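6-phosphofructokinase isozyme 2 (Escherichia coli, PDB 3UMO) phosphorylates fructose 6-phosphate with ATP to give fructose 1,6-bisphosphate, the first committing step of glycolysis, and works as a homodimer of the PfkB (ribokinase-like) family. Local coordinates at residues L7-S12 and R119-Q124; V95-E98 and Q103-F106; E211-N214 and R220-V223. All coordinates share one frame; numbering follows the deposited sequence.

Contact 1. Residues L7-S12 and R119-Q124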
loop_
_atom_site.group_PDB
_atom_site.type_symbol
_atom_site.label_atom_id
_atom_site.label_comp_id
_atom_site.label_asym_id
_atom_site.label_seq_id
_atom_site.Cartn_x
_atom_site.Cartn_y
_atom_site.Cartn_z
ATOM N N LEU A 7 24.128 26.481 -6.330
ATOM C CA LEU A 7 24.024 26.050 -7.715
ATOM C C LEU A 7 23.155 24.808 -7.808
ATOM O O LEU A 7 23.432 23.798 -7.151
ATOM C CB LEU A 7 25.411 25.769 -8.300
ATOM C CG LEU A 7 25.395 25.240 -9.734
ATOM C CD1 LEU A 7 24.797 26.277 -10.672
ATOM C CD2 LEU A 7 26.801 24.849 -10.179
ATOM N N THR A 8 22.101 24.885 -8.618
ATOM C CA THR A 8 21.170 23.771 -8.796
ATOM C C THR A 8 21.077 23.446 -10.272
ATOM O O THR A 8 20.374 24.128 -11.016
ATOM C CB THR A 8 19.762 24.127 -8.290
ATOM O OG1 THR A 8 19.854 24.594 -6.945
ATOM C CG2 THR A 8 18.843 22.904 -8.328
ATOM N N LEU A 9 21.800 22.417 -10.708
ATOM C CA LEU A 9 21.799 22.069 -12.121
ATOM C C LEU A 9 20.494 21.404 -12.532
ATOM O O LEU A 9 20.119 21.431 -13.706
ATOM C CB LEU A 9 22.993 21.177 -12.465
ATOM C CG LEU A 9 24.366 21.820 -12.280
ATOM C CD1 LEU A 9 25.459 20.785 -12.499
ATOM C CD2 LEU A 9 24.542 23.018 -13.210
ATOM N N ALA A 10 19.793 20.829 -11.556
ATOM C CA ALA A 10 18.498 20.204 -11.816
ATOM C C ALA A 10 17.412 20.761 -10.908
ATOM O O ALA A 10 16.986 20.092 -9.964
ATOM C CB ALA A 10 18.589 18.688 -11.652
ATOM N N PRO A 11 16.962 21.994 -11.181
ATOM C CA PRO A 11 15.859 22.546 -10.386
ATOM C C PRO A 11 14.522 21.943 -10.800
ATOM O O PRO A 11 14.431 21.227 -11.798
ATOM C CB PRO A 11 15.880 24.028 -10.752
ATOM C CG PRO A 11 16.433 24.065 -12.128
ATOM C CD PRO A 11 17.447 22.946 -12.194
ATOM N N SER A 12 13.479 22.247 -10.042
ATOM C CA SER A 12 12.150 21.822 -10.446
ATOM C C SER A 12 11.077 22.770 -9.947
ATOM O O SER A 12 11.287 23.518 -8.986
ATOM C CB SER A 12 11.861 20.394 -9.967
ATOM O OG SER A 12 11.946 20.295 -8.560
ATOM N N ARG A 119 27.897 26.003 -19.986
ATOM C CA ARG A 119 28.950 27.013 -20.021
ATOM C C ARG A 119 28.432 28.368 -19.532
ATOM O O ARG A 119 29.171 29.137 -18.918
ATOM C CB ARG A 119 29.554 27.137 -21.423
ATOM C CG ARG A 119 30.568 26.047 -21.757
ATOM C CD ARG A 119 31.203 26.277 -23.126
ATOM N NE ARG A 119 30.242 26.040 -24.200
ATOM C CZ ARG A 119 30.176 24.918 -24.908
ATOM N NH1 ARG A 119 31.039 23.934 -24.681
ATOM N NH2 ARG A 119 29.263 24.793 -25.864
ATOM N N GLN A 120 27.162 28.657 -19.808
ATOM C CA GLN A 120 26.543 29.882 -19.302
ATOM C C GLN A 120 26.440 29.863 -17.786
ATOM O O GLN A 120 26.625 30.889 -17.124
ATOM C CB GLN A 120 25.152 30.075 -19.900
ATOM C CG GLN A 120 25.163 30.525 -21.352
ATOM C CD GLN A 120 23.770 30.743 -21.884
ATOM O OE1 GLN A 120 23.017 31.565 -21.360
ATOM N NE2 GLN A 120 23.409 29.996 -22.923
ATOM N N LEU A 121 26.135 28.690 -17.243
ATOM C CA LEU A 121 26.045 28.521 -15.798
ATOM C C LEU A 121 27.433 28.654 -15.185
ATOM O O LEU A 121 27.608 29.289 -14.144
ATOM C CB LEU A 121 25.426 27.166 -15.458
ATOM C CG LEU A 121 23.912 27.084 -15.666
ATOM C CD1 LEU A 121 23.447 25.642 -15.776
ATOM C CD2 LEU A 121 23.182 27.781 -14.526
ATOM N N GLU A 122 28.417 28.061 -15.852
ATOM C CA GLU A 122 29.811 28.160 -15.441
ATOM C C GLU A 122 30.258 29.625 -15.408
ATOM O O GLU A 122 30.963 30.048 -14.489
ATOM C CB GLU A 122 30.681 27.358 -16.412
ATOM C CG GLU A 122 31.969 26.806 -15.836
ATOM C CD GLU A 122 32.517 25.657 -16.669
ATOM O OE1 GLU A 122 31.845 25.257 -17.647
ATOM O OE2 GLU A 122 33.613 25.155 -16.345
ATOM N N GLU A 123 29.835 30.399 -16.405
ATOM C CA GLU A 123 30.157 31.825 -16.470
ATOM C C GLU A 123 29.603 32.573 -15.255
ATOM O O GLU A 123 30.282 33.437 -14.692
ATOM C CB GLU A 123 29.629 32.443 -17.772
ATOM C CG GLU A 123 30.019 33.894 -17.980
ATOM C CD GLU A 123 29.602 34.419 -19.341
ATOM O OE1 GLU A 123 28.624 33.889 -19.914
ATOM O OE2 GLU A 123 30.255 35.358 -19.837
ATOM N N GLN A 124 28.382 32.229 -14.852
ATOM C CA GLN A 124 27.766 32.835 -13.672
ATOM C C GLN A 124 28.579 32.537 -12.416
ATOM O O GLN A 124 28.832 33.423 -11.600
ATOM C CB GLN A 124 26.326 32.341 -13.486
ATOM C CG GLN A 124 25.314 32.982 -14.432
ATOM C CD GLN A 124 25.313 34.501 -14.353
ATOM O OE1 GLN A 124 25.445 35.185 -15.369
ATOM N NE2 GLN A 124 25.162 35.036 -13.146
#

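Contact 2. Residues V95-E98 and Q103-F106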
loop_
_atom_site.group_PDB
_atom_site.type_symbol
_atom_site.label_atom_id
_atom_site.label_comp_id
_atom_site.label_asym_id
_atom_site.label_seq_id
_atom_site.Cartn_x
_atom_site.Cartn_y
_atom_site.Cartn_z
ATOM N N VAL A 95 2.315 14.133 -3.106
ATOM C CA VAL A 95 0.909 13.807 -2.884
ATOM C C VAL A 95 0.616 13.533 -1.416
ATOM O O VAL A 95 1.189 12.618 -0.819
ATOM C CB VAL A 95 0.483 12.563 -3.690
ATOM C CG1 VAL A 95 -1.017 12.298 -3.513
ATOM C CG2 VAL A 95 0.834 12.722 -5.154
ATOM N N HIS A 96 -0.286 14.314 -0.832
ATOM C CA HIS A 96 -0.744 14.036 0.523
ATOM C C HIS A 96 -2.020 13.198 0.479
ATOM O O HIS A 96 -2.976 13.557 -0.207
ATOM C CB HIS A 96 -1.022 15.328 1.276
ATOM C CG HIS A 96 -1.471 15.105 2.685
ATOM N ND1 HIS A 96 -0.581 14.937 3.724
ATOM C CD2 HIS A 96 -2.706 14.979 3.219
ATOM C CE1 HIS A 96 -1.255 14.741 4.848
ATOM N NE2 HIS A 96 -2.547 14.759 4.563
ATOM N N VAL A 97 -2.029 12.076 1.197
ATOM C CA VAL A 97 -3.216 11.231 1.276
ATOM C C VAL A 97 -3.981 11.531 2.567
ATOM O O VAL A 97 -3.488 11.285 3.670
ATOM C CB VAL A 97 -2.862 9.733 1.180
ATOM C CG1 VAL A 97 -4.132 8.909 1.125
ATOM C CG2 VAL A 97 -2.003 9.471 -0.054
ATOM N N GLU A 98 -5.195 12.061 2.428
ATOM C CA GLU A 98 -5.956 12.521 3.588
ATOM C C GLU A 98 -6.300 11.409 4.580
ATOM O O GLU A 98 -6.230 11.620 5.791
ATOM C CB GLU A 98 -7.233 13.256 3.160
ATOM C CG GLU A 98 -7.643 14.400 4.097
ATOM C CD GLU A 98 -6.940 15.712 3.768
ATOM O OE1 GLU A 98 -5.762 15.876 4.149
ATOM O OE2 GLU A 98 -7.569 16.579 3.122
ATOM N N GLN A 103 2.507 10.998 2.986
ATOM C CA GLN A 103 2.896 11.779 1.821
ATOM C C GLN A 103 3.712 10.910 0.885
ATOM O O GLN A 103 4.515 10.093 1.330
ATOM C CB GLN A 103 3.696 13.019 2.220
ATOM C CG GLN A 103 4.961 12.715 3.011
ATOM C CD GLN A 103 5.625 13.965 3.537
ATOM O OE1 GLN A 103 5.556 15.027 2.913
ATOM N NE2 GLN A 103 6.276 13.850 4.691
ATOM N N TYR A 104 3.482 11.081 -0.410
ATOM C CA TYR A 104 4.198 10.331 -1.432
ATOM C C TYR A 104 4.944 11.300 -2.319
ATOM O O TYR A 104 4.411 12.335 -2.714
ATOM C CB TYR A 104 3.223 9.474 -2.239
ATOM C CG TYR A 104 2.670 8.316 -1.434
ATOM C CD1 TYR A 104 3.249 7.052 -1.507
ATOM C CD2 TYR A 104 1.590 8.497 -0.575
ATOM C CE1 TYR A 104 2.760 6.000 -0.767
ATOM C CE2 TYR A 104 1.092 7.445 0.174
ATOM C CZ TYR A 104 1.682 6.202 0.077
ATOM O OH TYR A 104 1.183 5.159 0.821
ATOM N N ARG A 105 6.183 10.962 -2.647
ATOM C CA ARG A 105 7.053 11.914 -3.318
ATOM C C ARG A 105 7.636 11.289 -4.562
ATOM O O ARG A 105 8.479 10.404 -4.478
ATOM C CB ARG A 105 8.171 12.339 -2.371
ATOM C CG ARG A 105 7.664 12.978 -1.083
ATOM C CD ARG A 105 8.721 12.898 0.007
ATOM N NE ARG A 105 9.876 13.736 -0.295
ATOM C CZ ARG A 105 11.044 13.676 0.345
ATOM N NH1 ARG A 105 11.236 12.805 1.328
ATOM N NH2 ARG A 105 12.029 14.488 -0.007
ATOM N N PHE A 106 7.185 11.747 -5.721
ATOM C CA PHE A 106 7.664 11.188 -6.979
ATOM C C PHE A 106 8.688 12.128 -7.587
ATOM O O PHE A 106 8.362 13.246 -7.991
ATOM C CB PHE A 106 6.483 10.926 -7.916
ATOM C CG PHE A 106 5.446 10.032 -7.306
ATOM C CD1 PHE A 106 4.369 10.567 -6.609
ATOM C CD2 PHE A 106 5.577 8.653 -7.365
ATOM C CE1 PHE A 106 3.426 9.748 -6.009
ATOM C CE2 PHE A 106 4.633 7.821 -6.772
ATOM C CZ PHE A 106 3.553 8.371 -6.091
#

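Contact 3. Residues E211-N214 and R220-V223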
loop_
_atom_site.group_PDB
_atom_site.type_symbol
_atom_site.label_atom_id
_atom_site.label_comp_id
_atom_site.label_asym_id
_atom_site.label_seq_id
_atom_site.Cartn_x
_atom_site.Cartn_y
_atom_site.Cartn_z
ATOM N N GLU A 211 38.717 8.812 5.935
ATOM C CA GLU A 211 39.434 8.426 4.721
ATOM C C GLU A 211 39.367 9.545 3.680
ATOM O O GLU A 211 40.360 9.857 3.011
ATOM C CB GLU A 211 38.808 7.145 4.164
ATOM C CG GLU A 211 39.589 6.433 3.080
ATOM C CD GLU A 211 38.815 5.260 2.491
ATOM O OE1 GLU A 211 38.155 4.525 3.261
ATOM O OE2 GLU A 211 38.858 5.083 1.254
ATOM N N ILE A 212 38.190 10.149 3.554
ATOM C CA ILE A 212 37.979 11.246 2.610
ATOM C C ILE A 212 38.765 12.497 3.012
ATOM O O ILE A 212 39.329 13.189 2.162
ATOM C CB ILE A 212 36.482 11.580 2.490
ATOM C CG1 ILE A 212 35.724 10.378 1.924
ATOM C CG2 ILE A 212 36.264 12.808 1.614
ATOM C CD1 ILE A 212 34.218 10.513 2.023
ATOM N N VAL A 213 38.793 12.790 4.308
ATOM C CA VAL A 213 39.551 13.933 4.798
ATOM C C VAL A 213 41.044 13.680 4.609
ATOM O O VAL A 213 41.750 14.512 4.040
ATOM C CB VAL A 213 39.245 14.231 6.276
ATOM C CG1 VAL A 213 40.141 15.349 6.798
ATOM C CG2 VAL A 213 37.775 14.600 6.439
ATOM N N ASN A 214 41.508 12.520 5.065
ATOM C CA ASN A 214 42.913 12.142 4.929
ATOM C C ASN A 214 43.422 12.143 3.486
ATOM O O ASN A 214 44.577 12.496 3.228
ATOM C CB ASN A 214 43.176 10.778 5.579
ATOM C CG ASN A 214 43.075 10.820 7.095
ATOM O OD1 ASN A 214 43.074 11.895 7.701
ATOM N ND2 ASN A 214 42.999 9.646 7.716
ATOM N N ARG A 220 36.295 19.055 5.241
ATOM C CA ARG A 220 35.330 18.640 6.244
ATOM C C ARG A 220 34.319 17.689 5.624
ATOM O O ARG A 220 33.827 17.925 4.521
ATOM C CB ARG A 220 34.596 19.857 6.799
ATOM C CG ARG A 220 35.511 20.989 7.253
ATOM C CD ARG A 220 34.701 22.246 7.545
ATOM N NE ARG A 220 35.565 23.400 7.783
ATOM C CZ ARG A 220 36.129 24.123 6.820
ATOM N NH1 ARG A 220 35.928 23.814 5.544
ATOM N NH2 ARG A 220 36.900 25.155 7.132
ATOM N N VAL A 221 34.018 16.613 6.341
ATOM C CA VAL A 221 32.995 15.672 5.917
ATOM C C VAL A 221 31.975 15.578 7.035
ATOM O O VAL A 221 32.316 15.259 8.178
ATOM C CB VAL A 221 33.579 14.272 5.635
ATOM C CG1 VAL A 221 32.453 13.268 5.362
ATOM C CG2 VAL A 221 34.543 14.329 4.461
ATOM N N VAL A 222 30.729 15.889 6.725
ATOM C CA VAL A 222 29.677 15.693 7.702
ATOM C C VAL A 222 28.751 14.611 7.179
ATOM O O VAL A 222 28.034 14.822 6.202
ATOM C CB VAL A 222 28.901 16.998 7.975
ATOM C CG1 VAL A 222 27.746 16.746 8.949
ATOM C CG2 VAL A 222 29.847 18.050 8.537
ATOM N N VAL A 223 28.790 13.444 7.812
ATOM C CA VAL A 223 27.895 12.368 7.427
ATOM C C VAL A 223 26.596 12.531 8.202
ATOM O O VAL A 223 26.567 12.402 9.426
ATOM C CB VAL A 223 28.479 10.988 7.734
ATOM C CG1 VAL A 223 27.587 9.906 7.127
ATOM C CG2 VAL A 223 29.896 10.878 7.188
#

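Contact 1. Residues L7-S12 and R119-Q124
A small, wholly apolar contact packs helix 115-125 against the end of a core strand, where Leu7, the last residue of strand 4-7, and Leu9 in the loop after it meet Leu121. The closer pair is Leu9 CD2 and Leu121 CD1 at 3.8 Å, a methyl-to-methyl touch between two side chains that run at a slant to each other. Leu121 CD2, its other branch, lies beside Leu7 CD1 at 4.4 Å, a looser approach. One leucine of the helix thus divides its fork between two leucines of the other segment.

The torsions explain the reach. In Leu9, CG stands opposite the carbonyl carbon (chi1 -64°), which carries the isobutyl end toward the helix although the bond to CB does not itself aim there. In Leu121 the bond from CA to CB already points toward segment 7-12. Leucine suits all three places, since its branched end fills a buried, nonpolar layer and asks for no polar partner.

Strand 4-7 is a middle strand of the parallel sheet of the ribokinase-like alpha/beta fold, and its backbone pairs with strands 55-61 and 133-137. Helix 115-125 covers one face of that sheet: Leu121 also rests on Ile58, Pro60 and Val83, while Leu7 continues the packing to Leu152 of helix 146-158. Toward the far end of the loop the chain changes character. Ser12, one of the substrate-binding residues, hydrogen-bonds through OG to Asp14 OD1.

Contact 2. Residues V95-E98 and Q103-F106
The rings of Tyr104 and Phe106 stand on the same face of a beta hairpin as Val95 and Val97, and the valines meet them differently. Val97 CG2 approaches the Tyr104 ring obliquely, 3.7 Å from CE2, whereas the carbonyl oxygen of Val95 lies at the edge of that ring, near its plane. Val95 CG2 comes to the edge of the Phe106 ring, 4.0 Å from CE1. In both valines CG2 stands opposite the carbonyl carbon while CG1 is anti to the backbone N (chi1 -176° in Val95), and it is the CG2 branch that faces the ring. Beta-branched valine suits extended strands, and the flat rings widen the apolar face.

Beneath the side chains, Val95 and Tyr104 form an antiparallel hydrogen-bonded pair. Val95 N donates to Tyr104 O and Tyr104 N to Val95 O, each at 2.8 Å. Val95 O also receives a CA-H contact from Gln103 CA at 3.3 Å.

His96 and Gln103, a non-hydrogen-bonded pair, occupy the other face. The amide of Gln103 is held at OE1 by His94 NE2, and Gln103 NE2 bonds both to Ser250 OG and to Glu25 OE1 of the second subunit; Ser250 belongs to the potassium site.

Strand 93-97 runs between strands 12-19 and 103-107 in the four-stranded lid. Strand 103-107, outermost within the chain, pairs in parallel with a strand of the second subunit, so the sheet continues through the dimer interface, where the two Phe106 rings also meet.

Contact 3. Residues E211-N214 and R220-V223
Val221 sets its CG2 methyl against two side chains on the last turn of helix 204-214, those of Ile212 and Val213. Its separation from Ile212 CG2 is 3.7 Å and from Val213 CG2 3.8 Å, so the single methyl is shared almost evenly by consecutive residues of the helix. The approaches differ in direction. Ile212 and Val221 cross at about a right angle, and Ile212 CB also comes within 3.9 Å of Val221 CG2; Val213 and Val221 instead slide past each other in opposite senses.

In Val221 the touching methyl is the branch that stands opposite the carbonyl carbon, CG1 being anti to the backbone N (chi1 173°). Ile212 turns its short CG2 branch to the strand, while its longer CG1 arm lies opposite its own carbonyl carbon (chi1 -63°). Side chains branched at CB suit this close approach, for they place a methyl near each backbone.

The contact belongs to the helix-to-strand half of an alpha/beta unit: after helix 204-214 a short loop leads into strand 221-224, whose backbone bonds to Val184 set it beside strand 183-184, consistent with a beta-alpha-beta crossover. At its other edge strand 221-224 pairs with strand 230-233, extending the parallel core of the ribokinase-like fold into an antiparallel sheet. Ile212 also packs on Leu191 and Leu194 of helix 188-195. Val222, next along the strand, packs on Met275 and Val276 of helix 272-286. Arg220, whose bond from CA to CB points away from helix 204-214, forms a salt bridge through NH1 to Glu182 OE2.

In the fold
All three contacts are buried, yet they sit in different parts of the enzyme. Contacts 1 and 3 are purely apolar packings of a helix on a strand or its outgoing loop, contact 1 using leucine forks and contact 3 methyls branched at CB; their nearest atoms are about 17 Å apart, and no other subunit touches either. Contact 2 joins two strands by backbone hydrogen bonds and lies farther out, in the lid, where the second subunit packs against its side chains. Along the chain, contact 2 lies between the two segments of contact 1, and helix 115-125 is the next regular element after strand 103-107. Contacts 2 and 3 lie on opposite sides of the chain's centre.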